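Local coordinates for A-type flavoprotein (Giardia intestinalis, PDB 2Q9U) that probably reduces dioxygen to water at a diiron centre, using electrons passed on by flavin mononucleotide, and so scavenges oxygen in the parasite, at residues M13-V27 against E37-E49. Sequence-based numbering, arbitrary orientation.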
loop_
_atom_site.group_PDB
_atom_site.type_symbol
_atom_site.label_atom_id
_atom_site.label_comp_id
_atom_site.label_asym_id
_atom_site.label_seq_id
_atom_site.Cartn_x
_atom_site.Cartn_y
_atom_site.Cartn_z
ATOM N N MET A 13 -4.118 -26.823 -26.445
ATOM C CA MET A 13 -5.404 -26.154 -26.289
ATOM C C MET A 13 -6.422 -26.615 -27.313
ATOM O O MET A 13 -7.598 -26.856 -26.982
ATOM C CB MET A 13 -5.209 -24.667 -26.319
ATOM C CG MET A 13 -4.866 -24.189 -24.884
ATOM S SD MET A 13 -4.576 -22.477 -24.881
ATOM C CE MET A 13 -6.189 -21.737 -25.144
ATOM N N ILE A 14 -5.932 -26.771 -28.532
ATOM C CA ILE A 14 -6.696 -27.357 -29.625
ATOM C C ILE A 14 -5.704 -28.222 -30.408
ATOM O O ILE A 14 -4.493 -28.075 -30.219
ATOM C CB ILE A 14 -7.366 -26.267 -30.514
ATOM C CG1 ILE A 14 -6.360 -25.218 -30.964
ATOM C CG2 ILE A 14 -8.525 -25.581 -29.762
ATOM C CD1 ILE A 14 -6.952 -24.019 -31.646
ATOM N N PRO A 15 -6.202 -29.141 -31.266
ATOM C CA PRO A 15 -5.255 -30.054 -31.930
ATOM C C PRO A 15 -4.073 -29.337 -32.577
ATOM O O PRO A 15 -4.257 -28.466 -33.423
ATOM C CB PRO A 15 -6.119 -30.775 -32.969
ATOM C CG PRO A 15 -7.497 -30.834 -32.278
ATOM C CD PRO A 15 -7.602 -29.432 -31.653
ATOM N N GLY A 16 -2.890 -29.674 -32.079
ATOM C CA GLY A 16 -1.616 -29.194 -32.600
ATOM C C GLY A 16 -1.241 -27.767 -32.194
ATOM O O GLY A 16 -0.272 -27.239 -32.720
ATOM N N VAL A 17 -2.009 -27.140 -31.283
ATOM C CA VAL A 17 -1.721 -25.749 -30.830
ATOM C C VAL A 17 -1.567 -25.761 -29.314
ATOM O O VAL A 17 -2.490 -26.142 -28.592
ATOM C CB VAL A 17 -2.773 -24.693 -31.313
ATOM C CG1 VAL A 17 -2.378 -23.254 -30.899
ATOM C CG2 VAL A 17 -3.002 -24.753 -32.864
ATOM N N TYR A 18 -0.376 -25.395 -28.849
ATOM C CA TYR A 18 0.002 -25.529 -27.449
ATOM C C TYR A 18 0.231 -24.170 -26.822
ATOM O O TYR A 18 0.854 -23.297 -27.441
ATOM C CB TYR A 18 1.279 -26.357 -27.317
ATOM C CG TYR A 18 1.153 -27.797 -27.780
ATOM C CD1 TYR A 18 1.101 -28.114 -29.134
ATOM C CD2 TYR A 18 1.099 -28.831 -26.859
ATOM C CE1 TYR A 18 0.983 -29.460 -29.565
ATOM C CE2 TYR A 18 0.981 -30.186 -27.279
ATOM C CZ TYR A 18 0.937 -30.476 -28.631
ATOM O OH TYR A 18 0.827 -31.781 -29.075
ATOM N N TRP A 19 -0.247 -24.012 -25.592
ATOM C CA TRP A 19 0.078 -22.822 -24.797
ATOM C C TRP A 19 1.476 -22.959 -24.254
ATOM O O TRP A 19 1.801 -23.925 -23.539
ATOM C CB TRP A 19 -0.941 -22.637 -23.677
ATOM C CG TRP A 19 -0.739 -21.458 -22.811
ATOM C CD1 TRP A 19 -1.218 -20.190 -23.019
ATOM C CD2 TRP A 19 -0.016 -21.419 -21.574
ATOM N NE1 TRP A 19 -0.843 -19.371 -21.986
ATOM C CE2 TRP A 19 -0.103 -20.097 -21.085
ATOM C CE3 TRP A 19 0.681 -22.384 -20.826
ATOM C CZ2 TRP A 19 0.474 -19.705 -19.869
ATOM C CZ3 TRP A 19 1.277 -21.997 -19.615
ATOM C CH2 TRP A 19 1.162 -20.666 -19.151
ATOM N N VAL A 20 2.326 -21.993 -24.600
ATOM C CA VAL A 20 3.703 -21.982 -24.105
ATOM C C VAL A 20 4.026 -20.597 -23.454
ATOM O O VAL A 20 5.165 -20.158 -23.445
ATOM C CB VAL A 20 4.713 -22.337 -25.213
ATOM C CG1 VAL A 20 4.552 -23.833 -25.655
ATOM C CG2 VAL A 20 4.633 -21.346 -26.397
ATOM N N GLY A 21 2.994 -19.949 -22.903
ATOM C CA GLY A 21 3.157 -18.627 -22.310
ATOM C C GLY A 21 3.579 -18.735 -20.862
ATOM O O GLY A 21 4.064 -19.771 -20.410
ATOM N N ILE A 22 3.357 -17.669 -20.114
ATOM C CA ILE A 22 3.623 -17.713 -18.675
ATOM C C ILE A 22 2.503 -17.012 -17.938
ATOM O O ILE A 22 1.876 -16.092 -18.470
ATOM C CB ILE A 22 5.010 -17.124 -18.273
ATOM C CG1 ILE A 22 5.069 -15.582 -18.391
ATOM C CG2 ILE A 22 6.185 -17.784 -19.074
ATOM C CD1 ILE A 22 4.654 -14.814 -17.078
ATOM N N VAL A 23 2.255 -17.451 -16.715
ATOM C CA VAL A 23 1.275 -16.763 -15.863
ATOM C C VAL A 23 2.070 -15.890 -14.927
ATOM O O VAL A 23 3.007 -16.368 -14.250
ATOM C CB VAL A 23 0.372 -17.738 -15.055
ATOM C CG1 VAL A 23 -0.649 -16.908 -14.217
ATOM C CG2 VAL A 23 -0.428 -18.682 -16.010
ATOM N N ASP A 24 1.746 -14.596 -14.937
ATOM C CA ASP A 24 2.422 -13.624 -14.072
ATOM C C ASP A 24 1.549 -13.473 -12.807
ATOM O O ASP A 24 0.707 -12.566 -12.684
ATOM C CB ASP A 24 2.643 -12.288 -14.807
ATOM C CG ASP A 24 3.618 -11.360 -14.087
ATOM O OD1 ASP A 24 3.878 -11.574 -12.887
ATOM O OD2 ASP A 24 4.074 -10.359 -14.703
ATOM N N TRP A 25 1.748 -14.399 -11.882
ATOM C CA TRP A 25 0.978 -14.451 -10.631
ATOM C C TRP A 25 1.155 -13.182 -9.777
ATOM O O TRP A 25 0.213 -12.715 -9.139
ATOM C CB TRP A 25 1.401 -15.688 -9.825
ATOM C CG TRP A 25 0.999 -17.002 -10.496
ATOM C CD1 TRP A 25 1.811 -17.865 -11.204
ATOM C CD2 TRP A 25 -0.316 -17.566 -10.535
ATOM N NE1 TRP A 25 1.072 -18.935 -11.665
ATOM C CE2 TRP A 25 -0.228 -18.786 -11.248
ATOM C CE3 TRP A 25 -1.566 -17.166 -10.017
ATOM C CZ2 TRP A 25 -1.331 -19.607 -11.451
ATOM C CZ3 TRP A 25 -2.665 -17.997 -10.221
ATOM C CH2 TRP A 25 -2.542 -19.189 -10.938
ATOM N N MET A 26 2.333 -12.596 -9.803
ATOM C CA MET A 26 2.680 -11.559 -8.830
ATOM C C MET A 26 2.497 -10.109 -9.244
ATOM O O MET A 26 2.496 -9.211 -8.373
ATOM C CB MET A 26 4.111 -11.781 -8.372
ATOM C CG MET A 26 4.230 -13.138 -7.707
ATOM S SD MET A 26 5.819 -13.424 -6.978
ATOM C CE MET A 26 6.847 -13.468 -8.385
ATOM N N VAL A 27 2.359 -9.862 -10.551
ATOM C CA VAL A 27 2.318 -8.479 -11.030
ATOM C C VAL A 27 1.093 -7.762 -10.453
ATOM O O VAL A 27 -0.033 -8.299 -10.472
ATOM C CB VAL A 27 2.425 -8.330 -12.574
ATOM C CG1 VAL A 27 1.234 -8.945 -13.325
ATOM C CG2 VAL A 27 2.621 -6.844 -12.972
ATOM N N GLU A 37 -5.519 -8.856 -10.150
ATOM C CA GLU A 37 -5.511 -10.306 -10.374
ATOM C C GLU A 37 -4.353 -10.857 -11.218
ATOM O O GLU A 37 -4.472 -11.954 -11.743
ATOM C CB GLU A 37 -6.869 -10.760 -10.911
ATOM C CG GLU A 37 -7.983 -10.325 -9.949
ATOM C CD GLU A 37 -9.306 -10.935 -10.280
ATOM O OE1 GLU A 37 -9.385 -12.170 -10.444
ATOM O OE2 GLU A 37 -10.263 -10.154 -10.373
ATOM N N GLY A 38 -3.238 -10.129 -11.279
ATOM C CA GLY A 38 -2.058 -10.573 -12.036
ATOM C C GLY A 38 -2.349 -10.471 -13.532
ATOM O O GLY A 38 -3.254 -9.740 -13.941
ATOM N N SER A 39 -1.581 -11.192 -14.353
ATOM C CA SER A 39 -1.863 -11.257 -15.790
ATOM C C SER A 39 -1.208 -12.533 -16.296
ATOM O O SER A 39 -0.732 -13.344 -15.511
ATOM C CB SER A 39 -1.252 -10.031 -16.484
ATOM O OG SER A 39 -1.624 -9.945 -17.864
ATOM N N SER A 40 -1.167 -12.686 -17.613
ATOM C CA SER A 40 -0.346 -13.725 -18.256
ATOM C C SER A 40 0.097 -13.149 -19.582
ATOM O O SER A 40 -0.541 -12.220 -20.091
ATOM C CB SER A 40 -1.126 -15.026 -18.462
ATOM O OG SER A 40 -2.135 -14.888 -19.462
ATOM N N TYR A 41 1.184 -13.702 -20.132
ATOM C CA TYR A 41 1.693 -13.353 -21.456
ATOM C C TYR A 41 1.631 -14.658 -22.227
ATOM O O TYR A 41 2.466 -15.541 -22.038
ATOM C CB TYR A 41 3.134 -12.811 -21.323
ATOM C CG TYR A 41 3.210 -11.859 -20.127
ATOM C CD1 TYR A 41 2.341 -10.768 -20.053
ATOM C CD2 TYR A 41 4.125 -12.052 -19.078
ATOM C CE1 TYR A 41 2.358 -9.891 -18.958
ATOM C CE2 TYR A 41 4.155 -11.167 -17.976
ATOM C CZ TYR A 41 3.259 -10.103 -17.930
ATOM O OH TYR A 41 3.235 -9.246 -16.835
ATOM N N ASN A 42 0.591 -14.793 -23.037
ATOM C CA ASN A 42 0.326 -16.027 -23.729
ATOM C C ASN A 42 1.094 -16.043 -25.046
ATOM O O ASN A 42 1.079 -15.063 -25.795
ATOM C CB ASN A 42 -1.167 -16.184 -23.983
ATOM C CG ASN A 42 -2.003 -16.114 -22.704
ATOM O OD1 ASN A 42 -1.579 -16.552 -21.623
ATOM N ND2 ASN A 42 -3.204 -15.574 -22.834
ATOM N N SER A 43 1.782 -17.159 -25.279
ATOM C CA SER A 43 2.513 -17.435 -26.505
ATOM C C SER A 43 2.036 -18.813 -26.921
ATOM O O SER A 43 1.652 -19.582 -26.068
ATOM C CB SER A 43 4.016 -17.492 -26.212
ATOM O OG SER A 43 4.729 -17.944 -27.362
ATOM N N TYR A 44 2.089 -19.132 -28.213
ATOM C CA TYR A 44 1.519 -20.402 -28.686
ATOM C C TYR A 44 2.503 -21.126 -29.595
ATOM O O TYR A 44 3.197 -20.485 -30.352
ATOM C CB TYR A 44 0.197 -20.170 -29.426
ATOM C CG TYR A 44 -0.820 -19.530 -28.508
ATOM C CD1 TYR A 44 -1.551 -20.310 -27.605
ATOM C CD2 TYR A 44 -0.971 -18.141 -28.473
ATOM C CE1 TYR A 44 -2.471 -19.703 -26.716
ATOM C CE2 TYR A 44 -1.866 -17.532 -27.587
ATOM C CZ TYR A 44 -2.606 -18.324 -26.714
ATOM O OH TYR A 44 -3.514 -17.716 -25.847
ATOM N N PHE A 45 2.539 -22.456 -29.483
ATOM C CA PHE A 45 3.336 -23.264 -30.381
ATOM C C PHE A 45 2.432 -24.079 -31.296
ATOM O O PHE A 45 1.551 -24.793 -30.811
ATOM C CB PHE A 45 4.279 -24.179 -29.598
ATOM C CG PHE A 45 4.928 -25.222 -30.470
ATOM C CD1 PHE A 45 6.012 -24.890 -31.291
ATOM C CD2 PHE A 45 4.395 -26.516 -30.535
ATOM C CE1 PHE A 45 6.578 -25.855 -32.155
ATOM C CE2 PHE A 45 4.958 -27.476 -31.381
ATOM C CZ PHE A 45 6.055 -27.158 -32.171
ATOM N N ILE A 46 2.663 -23.969 -32.608
ATOM C CA ILE A 46 1.908 -24.711 -33.614
ATOM C C ILE A 46 2.767 -25.863 -34.141
ATOM O O ILE A 46 3.828 -25.645 -34.751
ATOM C CB ILE A 46 1.442 -23.824 -34.782
ATOM C CG1 ILE A 46 0.668 -22.616 -34.243
ATOM C CG2 ILE A 46 0.548 -24.664 -35.768
ATOM C CD1 ILE A 46 0.483 -21.500 -35.266
ATOM N N ASP A 47 2.294 -27.083 -33.908
ATOM C CA ASP A 47 3.002 -28.286 -34.335
ATOM C C ASP A 47 2.655 -28.517 -35.803
ATOM O O ASP A 47 1.632 -29.132 -36.107
ATOM C CB ASP A 47 2.537 -29.478 -33.479
ATOM C CG ASP A 47 3.176 -30.796 -33.894
ATOM O OD1 ASP A 47 4.080 -30.791 -34.762
ATOM O OD2 ASP A 47 2.760 -31.842 -33.342
ATOM N N ASP A 48 3.495 -28.034 -36.714
ATOM C CA ASP A 48 3.254 -28.260 -38.134
ATOM C C ASP A 48 4.591 -28.573 -38.830
ATOM O O ASP A 48 5.633 -28.699 -38.169
ATOM C CB ASP A 48 2.536 -27.058 -38.777
ATOM C CG ASP A 48 1.571 -27.469 -39.892
ATOM O OD1 ASP A 48 1.817 -28.498 -40.586
ATOM O OD2 ASP A 48 0.558 -26.763 -40.077
ATOM N N GLU A 49 4.557 -28.702 -40.156
ATOM C CA GLU A 49 5.765 -29.031 -40.919
ATOM C C GLU A 49 6.846 -27.967 -40.720
ATOM O O GLU A 49 8.045 -28.277 -40.669
ATOM C CB GLU A 49 5.416 -29.209 -42.409
ATOM C CG GLU A 49 4.536 -30.452 -42.651
ATOM C CD GLU A 49 3.937 -30.493 -44.058
ATOM O OE1 GLU A 49 4.518 -29.872 -44.982
ATOM O OE2 GLU A 49 2.877 -31.142 -44.233
HETATM O O HOH W 1 0.565 -31.942 -31.890
#
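Trp19 and Asn42 show how side chains can lock an antiparallel strand pair where its regular pairing is interrupted. With CG anti to the backbone N (chi1 -179°), the indole runs along the sheet and Trp19 NE1 donates to Asn42 OD1 at 2.9 Å, almost straight and in the ring plane. The donor nevertheless stands above the amide plane, and Ser40 OG reaches the same oxygen from the opposite face at 2.8 Å, so two bonds grip OD1. The backbone N of Gly21 lies over one face of the indole.

The indole edge also turns toward the face of Tyr44 in an offset edge-to-face pair, planes 73° apart, while Met13 SD meets the edge of the Tyr44 ring, 3.9 Å from CE1. On the opposite face of the sheet from Trp19 and Tyr44, Tyr18 and Phe45 lie side by side, Tyr18 CD1 3.9 Å from Phe45 CD2, and a water joins Tyr18 OH to Asp47 OD2.

Nearer the diiron site, Tyr41 OH donates to Asp24 OD2 on its anti side at 2.5 Å, carboxylate and ring 70° apart; Ile22 CD1 packs 3.5 Å from Tyr41 CD2. Ser40 O accepts a hydrogen bond from ND1 of His230, a residue of the diiron pocket.

In this metallo-beta-lactamase-like domain, strand 17-24 lies between strands 12-14 and 39-46, and the latter continues the sheet to 52-54. Helix 62-72 packs on the face that carries Ile22 and Phe45 and also touches Val20, whereas strands 166-170 and 225-228 of the second sheet pack against Val17, Tyr44 and Ile46.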